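Tryptophan--tRNA ligase (Pyrococcus horikoshii, PDB 3JXE) catalyses the ATP-dependent attachment of L-tryptophan to tRNA(Trp), releasing AMP and diphosphate, as an aminoacyl-tRNA synthetase of the first class. Local coordinates at residues E13-Y18 / T248-K253; T150-N155 / E362-T367; S156-I161 / E373-A378. One frame throughout, in Å; residues are numbered along the deposited sequence.

Contact 1 and the pair formed by contacts 2 and 3 lie on opposite sides of the chain's centre, with the tryptophanyl-5'AMP site between them. Contact 1 reaches that site directly through Lys253; the side chains of Ile152 in contact 2 and Phe158 in contact 3 stay about 11 and 12 Å from the ligand. The centres of contacts 1 and 2 are 35 Å apart, those of contacts 2 and 3 only 10 Å. The latter two are joined by probable hydrogen bonds between Tyr366 OH and Glu157 OE2 (2.6 Å) and from Trp375 NE1 to Lys365 O (2.8 Å), and both touch the second subunit.

Contact 1. Residues E13-Y18 / T248-K253; sequences EGVVDY and TSLSGK. With TYM (tryptophanyl-5'AMP), chain E; SO4 (sulfate ion), chain F.
Gly14 and Gly252 make the polar link between two loops, the one that follows strand 11-13 and the one that leads into the KMSKS region. Gly252 N donates to Gly14 O over 2.9 Å in a nearly straight bond (171° at the hydrogen), the N-H standing well above the plane of the carbonyl. Positive phi values at both glycines suit residues without a side chain.

Apolar contact flanks this bond. Ser251 CB lies 3.5 Å from Gly14 C, and Val15 CG1 meets the same CB at 3.7 Å. Val15 CG1, anti to its own carbonyl carbon (chi1 -69°), also touches Leu250 CG at 4.0 Å. Val16 contributes little across the contact; its CG2 sits over the centre of the Tyr18 ring, whose OH is bonded to Phe243 N.

Within 248-253, Ser249 OG accepts from the backbone N of Ser251, an ST turn, and also accepts a hydrogen bond from Ser251 OG.

The ligand contacts belong to Lys253 of the KMSKS motif, next in sequence to Gly252. Its NZ donates to N7 of the tryptophanyl-5'AMP adenine over 3.2 Å and has O2 of the sulfate 2.8 Å away, while CB and CD lie 3.5 Å from N6. The sulfate is also held by His87 and His90 of the HIGH region and by Ser255 and Ala256.

A single backbone bond with a thin apolar border thus ties the N-terminal loop to the residue just before Lys253, whose NZ lies between the adenine and a sulfate ion probably taken up from the crystallisation liquor.

Contact 2. Residues T150-N155 / E362-T367; sequences TFIFQN and EKFKYT
Phe364 O, on helix 332-367, accepts the backbone N-H of Ile152 on strand 150-154 over 3.0 Å, with an angle of 174° at the hydrogen. Phe151 uses its own backbone groups on the other side, pairing with Leu108 and Ile110 of strand 108-112.

Lys365 O is satisfied from outside, by the indole NE1 of Trp375, and Phe151 CE2 is 3.3 Å from it, the oxygen lying at the edge of the phenylalanine ring and in its plane. Ile152 O faces the aliphatic part of Lys365: CG is 3.4 Å away, and Lys365 CA makes a CA-H...O contact with it at 3.5 Å. At the tip of this side chain, Lys365 NZ finds its main partner in Glu157, by a salt bridge, and holds Gln154 OE1 only weakly at 3.5 Å. Gln154 NE2 is bonded to Asp114, and Thr150 OG1 to Gln101 and Asp146 O. Glu362 O takes two backbone donors, Tyr366 N and Thr367 N, from opposite faces of its plane, as the wider pi-type turn at 363-367 allows.

Apolar packing fills the rest. Phe364 CG is anti to its carbonyl carbon (chi1 -78°), and the ring brings its edge to Thr150 CB, 4.0 Å from CE1; Ile152 CD1 touches Phe364 CB at 3.8 Å.

The axes of strand 150-154 and of the helical segment 362-367 pass 6.2 Å apart, at 80°. The C-terminal end of helix 332-367 thereby lies across strand 150-154, an outermost strand of the central sheet in the Rossmann-type catalytic fold that defines this synthetase class.

Contact 3. Residues S156-I161 / E373-A378; sequences SEFTKI and EMWNEA
Phe158 points its ring edge at the face of Trp375 in an edge-to-face pair, the centroid of the six-membered ring 5.1 Å from that of the phenyl and the planes at 79°. Phe158 CG is anti to the backbone N (chi1 -177°), and the ring carries CD2 over the indole face, 3.9 Å from CZ2 and offset toward the rim. On the same side, Phe158 CA comes over the rim of that face at CH2, 3.7 Å away. The phenyl also packs edge-to-face with Phe151 and Phe153, so it belongs to an aromatic cluster against strand 150-154.

The edge of the indole meets backbone instead: Glu157 O lies near its plane, 3.5 Å from CH2. Phe158 CE2 in turn stands 3.6 Å from Met374 O.

Phe158 is the centre of an inverse gamma turn in the link between strand 150-154 and helix 160-171, one of the connections of the Rossmann-type fold, while 373-378 is the end of the short helix 369-375 and the loop beyond it. Both segments also reach the dimer interface, where Thr159 OG1 is hydrogen-bonded to Thr159 OG1 of the second subunit and Ile379 of that subunit packs on Trp375.

No hydrogen bond crosses this contact; the polar ends are bonded elsewhere, Glu157 OE2 to Tyr366 OH. An alanine at Trp375 would probably leave Lys365 O without the NE1 donor and open a gap beside the Phe158 edge.

Lys160 and Glu377 meet through their carbons, CE to CG at 3.8 Å; their charged atoms, NZ and OE2, stay 5.0 Å apart, and Lys160 NZ forms its salt bridge with Glu163.

Contact 1. Residues E13-Y18 / T248-K253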
# COMPACT_ATOMS: atom_id res chain seq x y z
N GLU B 13 0.55 18.82 -22.00
CA GLU B 13 0.03 19.12 -23.34
C GLU B 13 0.02 20.61 -23.63
O GLU B 13 -0.30 21.42 -22.75
CB GLU B 13 -1.38 18.55 -23.50
CG GLU B 13 -1.45 17.02 -23.55
CD GLU B 13 -2.87 16.48 -23.45
OE1 GLU B 13 -3.82 17.27 -23.22
OE2 GLU B 13 -3.04 15.25 -23.61
N GLY B 14 0.36 20.98 -24.86
CA GLY B 14 0.34 22.37 -25.30
C GLY B 14 1.55 23.18 -24.87
O GLY B 14 2.38 22.71 -24.08
N VAL B 15 1.66 24.40 -25.40
CA VAL B 15 2.75 25.31 -25.02
C VAL B 15 2.55 25.79 -23.59
O VAL B 15 1.51 26.34 -23.23
CB VAL B 15 2.92 26.52 -26.01
CG1 VAL B 15 3.45 26.00 -27.39
CG2 VAL B 15 1.57 27.32 -26.17
N VAL B 16 3.56 25.54 -22.76
CA VAL B 16 3.45 25.79 -21.32
C VAL B 16 3.99 27.16 -20.93
O VAL B 16 5.15 27.48 -21.19
CB VAL B 16 4.09 24.63 -20.49
CG1 VAL B 16 5.42 24.17 -21.11
CG2 VAL B 16 4.27 25.03 -19.03
N ASP B 17 3.13 27.98 -20.33
CA ASP B 17 3.54 29.25 -19.75
C ASP B 17 3.97 29.00 -18.31
O ASP B 17 3.14 28.72 -17.44
CB ASP B 17 2.40 30.28 -19.82
CG ASP B 17 2.85 31.70 -19.45
OD1 ASP B 17 3.91 31.87 -18.80
OD2 ASP B 17 2.13 32.65 -19.83
N TYR B 18 5.27 29.10 -18.07
CA TYR B 18 5.85 28.79 -16.76
C TYR B 18 5.55 29.86 -15.71
O TYR B 18 5.52 29.56 -14.51
CB TYR B 18 7.36 28.55 -16.88
CG TYR B 18 7.71 27.32 -17.67
CD1 TYR B 18 7.67 26.05 -17.09
CD2 TYR B 18 8.09 27.41 -19.01
CE1 TYR B 18 7.99 24.91 -17.82
CE2 TYR B 18 8.41 26.27 -19.75
CZ TYR B 18 8.37 25.03 -19.15
OH TYR B 18 8.69 23.90 -19.87
N THR B 248 11.08 18.27 -32.62
CA THR B 248 10.21 18.95 -33.58
C THR B 248 9.31 19.99 -32.91
O THR B 248 9.36 21.17 -33.26
CB THR B 248 9.34 17.94 -34.38
OG1 THR B 248 8.53 17.18 -33.47
CG2 THR B 248 10.21 16.99 -35.20
N SER B 249 8.50 19.54 -31.95
CA SER B 249 7.47 20.37 -31.34
C SER B 249 8.00 21.33 -30.27
O SER B 249 9.02 21.06 -29.62
CB SER B 249 6.35 19.49 -30.77
OG SER B 249 5.25 20.28 -30.33
N LEU B 250 7.30 22.45 -30.09
CA LEU B 250 7.60 23.41 -29.03
C LEU B 250 6.57 23.30 -27.91
O LEU B 250 6.73 23.89 -26.83
CB LEU B 250 7.67 24.84 -29.60
CG LEU B 250 6.42 25.59 -30.11
CD1 LEU B 250 6.68 27.09 -30.16
CD2 LEU B 250 5.94 25.08 -31.47
N SER B 251 5.50 22.54 -28.17
CA SER B 251 4.45 22.28 -27.19
C SER B 251 4.67 20.93 -26.50
O SER B 251 5.33 20.05 -27.05
CB SER B 251 3.07 22.33 -27.86
OG SER B 251 2.84 21.20 -28.68
N GLY B 252 4.09 20.78 -25.31
CA GLY B 252 4.27 19.58 -24.50
C GLY B 252 5.68 19.49 -23.95
O GLY B 252 6.28 20.51 -23.57
N LYS B 253 6.22 18.28 -23.91
CA LYS B 253 7.59 18.03 -23.46
C LYS B 253 8.19 16.82 -24.18
O LYS B 253 7.49 16.15 -24.95
CB LYS B 253 7.64 17.84 -21.94
CG LYS B 253 6.94 16.58 -21.43
CD LYS B 253 7.08 16.45 -19.92
CE LYS B 253 6.45 15.16 -19.41
NZ LYS B 253 7.25 13.96 -19.75
P TYM E . 8.95 10.45 -14.25
O1P TYM E . 9.53 9.09 -14.22
O2P TYM E . 7.88 10.77 -15.22
O5' TYM E . 10.13 11.52 -14.48
C5' TYM E . 11.29 11.49 -13.65
C4' TYM E . 11.87 12.90 -13.44
O4' TYM E . 12.04 13.55 -14.72
C1' TYM E . 11.32 14.82 -14.71
N9 TYM E . 10.90 15.03 -16.13
C4 TYM E . 11.39 15.96 -16.95
N3 TYM E . 12.31 16.93 -16.81
C2 TYM E . 12.61 17.74 -17.82
N1 TYM E . 12.01 17.62 -19.00
C6 TYM E . 11.08 16.67 -19.21
N6 TYM E . 10.50 16.56 -20.40
C5 TYM E . 10.75 15.81 -18.17
N7 TYM E . 9.89 14.79 -18.05
C8 TYM E . 9.99 14.32 -16.80
C2' TYM E . 10.21 14.62 -13.68
O2' TYM E . 9.85 15.87 -13.10
C3' TYM E . 10.91 13.77 -12.62
O3' TYM E . 11.69 14.60 -11.75
NH3 TYM E . 5.91 9.59 -10.44
CA TYM E . 7.25 10.09 -10.76
CB TYM E . 8.30 9.28 -9.99
CG TYM E . 8.66 9.95 -8.63
CD2 TYM E . 9.27 11.18 -8.41
CE2 TYM E . 9.40 11.36 -7.03
CE3 TYM E . 9.72 12.17 -9.29
CD1 TYM E . 8.46 9.42 -7.40
NE1 TYM E . 8.91 10.30 -6.40
CZ2 TYM E . 9.99 12.52 -6.53
CZ3 TYM E . 10.30 13.34 -8.78
CH2 TYM E . 10.44 13.51 -7.40
C TYM E . 7.52 9.94 -12.26
O TYM E . 6.94 9.08 -12.92
OPP TYM E . 8.44 10.83 -12.76
S SO4 F . 7.73 10.55 -20.33
O1 SO4 F . 6.38 11.04 -20.60
O2 SO4 F . 8.69 11.64 -20.51
O3 SO4 F . 7.83 10.06 -18.97
O4 SO4 F . 8.04 9.47 -21.25

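Contact 2. Residues T150-N155 / E362-T367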
# COMPACT_ATOMS: atom_id res chain seq x y z
N THR B 150 23.25 7.63 0.03
CA THR B 150 22.19 7.50 -0.98
C THR B 150 21.50 6.14 -0.87
O THR B 150 22.16 5.10 -0.78
CB THR B 150 22.72 7.72 -2.42
OG1 THR B 150 23.43 8.96 -2.49
CG2 THR B 150 21.57 7.76 -3.43
N PHE B 151 20.17 6.16 -0.88
CA PHE B 151 19.36 4.95 -0.86
C PHE B 151 18.42 4.92 -2.05
O PHE B 151 17.55 5.79 -2.19
CB PHE B 151 18.59 4.84 0.47
CG PHE B 151 17.72 3.61 0.59
CD1 PHE B 151 16.42 3.71 1.07
CD2 PHE B 151 18.21 2.35 0.23
CE1 PHE B 151 15.62 2.58 1.20
CE2 PHE B 151 17.41 1.22 0.35
CZ PHE B 151 16.11 1.33 0.83
N ILE B 152 18.61 3.93 -2.91
CA ILE B 152 17.74 3.72 -4.07
C ILE B 152 16.89 2.49 -3.81
O ILE B 152 17.41 1.39 -3.63
CB ILE B 152 18.55 3.56 -5.38
CG1 ILE B 152 19.44 4.79 -5.62
CG2 ILE B 152 17.61 3.34 -6.56
CD1 ILE B 152 20.47 4.63 -6.73
N PHE B 153 15.57 2.69 -3.79
CA PHE B 153 14.64 1.61 -3.49
C PHE B 153 13.51 1.50 -4.51
O PHE B 153 13.23 2.44 -5.25
CB PHE B 153 14.07 1.77 -2.07
CG PHE B 153 13.19 2.98 -1.90
CD1 PHE B 153 11.81 2.86 -1.96
CD2 PHE B 153 13.75 4.23 -1.66
CE1 PHE B 153 10.99 3.97 -1.80
CE2 PHE B 153 12.94 5.35 -1.50
CZ PHE B 153 11.56 5.22 -1.56
N GLN B 154 12.87 0.34 -4.51
CA GLN B 154 11.77 0.04 -5.40
C GLN B 154 10.54 -0.21 -4.53
O GLN B 154 10.59 -1.03 -3.61
CB GLN B 154 12.11 -1.22 -6.18
CG GLN B 154 11.96 -1.13 -7.67
CD GLN B 154 12.57 -2.32 -8.37
OE1 GLN B 154 13.79 -2.50 -8.37
NE2 GLN B 154 11.73 -3.15 -8.98
N ASN B 155 9.45 0.49 -4.81
CA ASN B 155 8.24 0.41 -3.98
C ASN B 155 7.71 -1.01 -3.76
O ASN B 155 7.15 -1.30 -2.70
CB ASN B 155 7.13 1.29 -4.55
CG ASN B 155 7.40 2.77 -4.36
OD1 ASN B 155 8.11 3.19 -3.45
ND2 ASN B 155 6.81 3.59 -5.24
N GLU B 362 24.05 -3.29 -5.92
CA GLU B 362 23.88 -3.90 -4.60
C GLU B 362 24.18 -2.92 -3.46
O GLU B 362 23.51 -2.94 -2.42
CB GLU B 362 24.75 -5.16 -4.48
CG GLU B 362 24.50 -5.97 -3.22
CD GLU B 362 25.26 -7.28 -3.20
OE1 GLU B 362 24.97 -8.16 -4.05
OE2 GLU B 362 26.15 -7.44 -2.33
N LYS B 363 25.18 -2.07 -3.67
CA LYS B 363 25.59 -1.08 -2.68
C LYS B 363 24.52 0.00 -2.47
O LYS B 363 24.13 0.28 -1.34
CB LYS B 363 26.93 -0.45 -3.09
CG LYS B 363 27.66 0.30 -1.98
CD LYS B 363 29.11 0.56 -2.35
CE LYS B 363 29.87 1.28 -1.24
NZ LYS B 363 29.98 0.47 0.01
N PHE B 364 24.05 0.59 -3.57
CA PHE B 364 23.04 1.65 -3.52
C PHE B 364 21.65 1.18 -3.09
O PHE B 364 20.83 1.99 -2.65
CB PHE B 364 22.94 2.37 -4.87
CG PHE B 364 24.05 3.35 -5.12
CD1 PHE B 364 23.99 4.64 -4.58
CD2 PHE B 364 25.15 3.00 -5.90
CE1 PHE B 364 25.02 5.55 -4.80
CE2 PHE B 364 26.18 3.91 -6.13
CZ PHE B 364 26.11 5.19 -5.58
N LYS B 365 21.39 -0.12 -3.21
CA LYS B 365 20.09 -0.67 -2.86
C LYS B 365 20.05 -1.39 -1.51
O LYS B 365 19.00 -1.42 -0.87
CB LYS B 365 19.58 -1.62 -3.95
CG LYS B 365 19.26 -0.95 -5.28
CD LYS B 365 17.90 -1.37 -5.82
CE LYS B 365 17.83 -2.86 -6.15
NZ LYS B 365 16.41 -3.31 -6.26
N TYR B 366 21.18 -1.96 -1.09
CA TYR B 366 21.21 -2.81 0.10
C TYR B 366 22.40 -2.58 1.03
O TYR B 366 22.23 -2.29 2.22
CB TYR B 366 21.17 -4.30 -0.28
CG TYR B 366 20.22 -4.65 -1.40
CD1 TYR B 366 20.69 -4.98 -2.67
CD2 TYR B 366 18.84 -4.66 -1.18
CE1 TYR B 366 19.81 -5.32 -3.70
CE2 TYR B 366 17.96 -4.99 -2.20
CZ TYR B 366 18.45 -5.32 -3.45
OH TYR B 366 17.57 -5.65 -4.45
N THR B 367 23.61 -2.73 0.48
CA THR B 367 24.84 -2.85 1.28
C THR B 367 25.35 -1.52 1.84
O THR B 367 25.94 -1.49 2.92
CB THR B 367 25.96 -3.54 0.46
OG1 THR B 367 25.43 -4.72 -0.15
CG2 THR B 367 27.14 -3.92 1.35

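Contact 3. Residues S156-I161 / E373-A378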
# COMPACT_ATOMS: atom_id res chain seq x y z
N SER B 156 7.89 -1.87 -4.75
CA SER B 156 7.44 -3.27 -4.67
C SER B 156 8.37 -4.13 -3.81
O SER B 156 8.00 -5.21 -3.37
CB SER B 156 7.33 -3.87 -6.07
OG SER B 156 8.59 -3.97 -6.70
N GLU B 157 9.59 -3.63 -3.59
CA GLU B 157 10.62 -4.39 -2.90
C GLU B 157 10.83 -3.87 -1.48
O GLU B 157 10.73 -4.62 -0.51
CB GLU B 157 11.92 -4.30 -3.70
CG GLU B 157 13.02 -5.23 -3.27
CD GLU B 157 14.33 -4.88 -3.93
OE1 GLU B 157 14.68 -3.67 -3.95
OE2 GLU B 157 15.00 -5.79 -4.44
N PHE B 158 11.14 -2.58 -1.37
CA PHE B 158 11.20 -1.90 -0.08
C PHE B 158 9.78 -1.47 0.27
O PHE B 158 9.45 -0.28 0.26
CB PHE B 158 12.16 -0.71 -0.14
CG PHE B 158 12.34 0.01 1.17
CD1 PHE B 158 11.85 1.30 1.35
CD2 PHE B 158 13.02 -0.60 2.23
CE1 PHE B 158 12.02 1.97 2.56
CE2 PHE B 158 13.20 0.06 3.44
CZ PHE B 158 12.70 1.35 3.61
N THR B 159 8.94 -2.45 0.58
CA THR B 159 7.51 -2.23 0.82
C THR B 159 7.23 -1.47 2.13
O THR B 159 6.07 -1.27 2.50
CB THR B 159 6.71 -3.55 0.80
OG1 THR B 159 7.36 -4.53 1.62
CG2 THR B 159 6.58 -4.07 -0.62
N LYS B 160 8.30 -1.04 2.79
CA LYS B 160 8.19 -0.27 4.02
C LYS B 160 7.44 1.05 3.81
O LYS B 160 6.80 1.56 4.74
CB LYS B 160 9.59 -0.01 4.60
CG LYS B 160 9.65 0.08 6.12
CD LYS B 160 9.54 1.53 6.61
CE LYS B 160 9.88 1.65 8.09
NZ LYS B 160 8.93 0.88 8.96
N ILE B 161 7.49 1.60 2.59
CA ILE B 161 6.77 2.86 2.29
C ILE B 161 5.26 2.73 2.45
O ILE B 161 4.58 3.74 2.64
CB ILE B 161 7.11 3.51 0.90
CG1 ILE B 161 6.56 2.71 -0.30
CG2 ILE B 161 8.59 3.86 0.80
CD1 ILE B 161 6.95 1.25 -0.38
N GLU B 373 21.06 0.92 6.82
CA GLU B 373 20.29 1.53 7.90
C GLU B 373 18.79 1.37 7.67
O GLU B 373 18.06 0.96 8.57
CB GLU B 373 20.62 3.02 8.02
CG GLU B 373 21.91 3.34 8.75
CD GLU B 373 22.18 4.83 8.83
OE1 GLU B 373 21.22 5.62 8.95
OE2 GLU B 373 23.37 5.22 8.78
N MET B 374 18.35 1.68 6.45
CA MET B 374 16.94 1.64 6.09
C MET B 374 16.39 0.22 6.01
O MET B 374 15.25 -0.03 6.40
CB MET B 374 16.70 2.39 4.77
CG MET B 374 17.00 3.88 4.86
SD MET B 374 15.94 4.71 6.06
CE MET B 374 17.08 5.85 6.82
N TRP B 375 17.21 -0.71 5.52
CA TRP B 375 16.80 -2.11 5.44
C TRP B 375 16.71 -2.80 6.80
O TRP B 375 16.07 -3.84 6.93
CB TRP B 375 17.68 -2.90 4.46
CG TRP B 375 17.18 -2.82 3.06
CD1 TRP B 375 17.77 -2.18 2.01
CD2 TRP B 375 15.97 -3.39 2.54
NE1 TRP B 375 17.01 -2.32 0.88
CE2 TRP B 375 15.90 -3.06 1.17
CE3 TRP B 375 14.94 -4.16 3.10
CZ2 TRP B 375 14.84 -3.46 0.36
CZ3 TRP B 375 13.88 -4.56 2.29
CH2 TRP B 375 13.84 -4.21 0.93
N ASN B 376 17.36 -2.21 7.80
CA ASN B 376 17.25 -2.70 9.18
C ASN B 376 15.88 -2.40 9.78
O ASN B 376 15.74 -2.27 11.00
CB ASN B 376 18.38 -2.14 10.05
CG ASN B 376 19.72 -2.82 9.78
OD1 ASN B 376 20.78 -2.19 9.85
ND2 ASN B 376 19.69 -4.12 9.47
N GLU B 377 14.88 -2.27 8.91
CA GLU B 377 13.47 -2.23 9.30
C GLU B 377 12.81 -3.57 8.99
O GLU B 377 11.59 -3.68 8.88
CB GLU B 377 12.74 -1.06 8.62
CG GLU B 377 13.36 0.32 8.88
CD GLU B 377 14.03 0.44 10.24
OE1 GLU B 377 15.27 0.59 10.28
OE2 GLU B 377 13.32 0.36 11.27
N ALA B 378 13.66 -4.58 8.82
CA ALA B 378 13.25 -5.97 8.88
C ALA B 378 13.44 -6.39 10.33
O ALA B 378 14.57 -6.50 10.81
CB ALA B 378 14.10 -6.82 7.95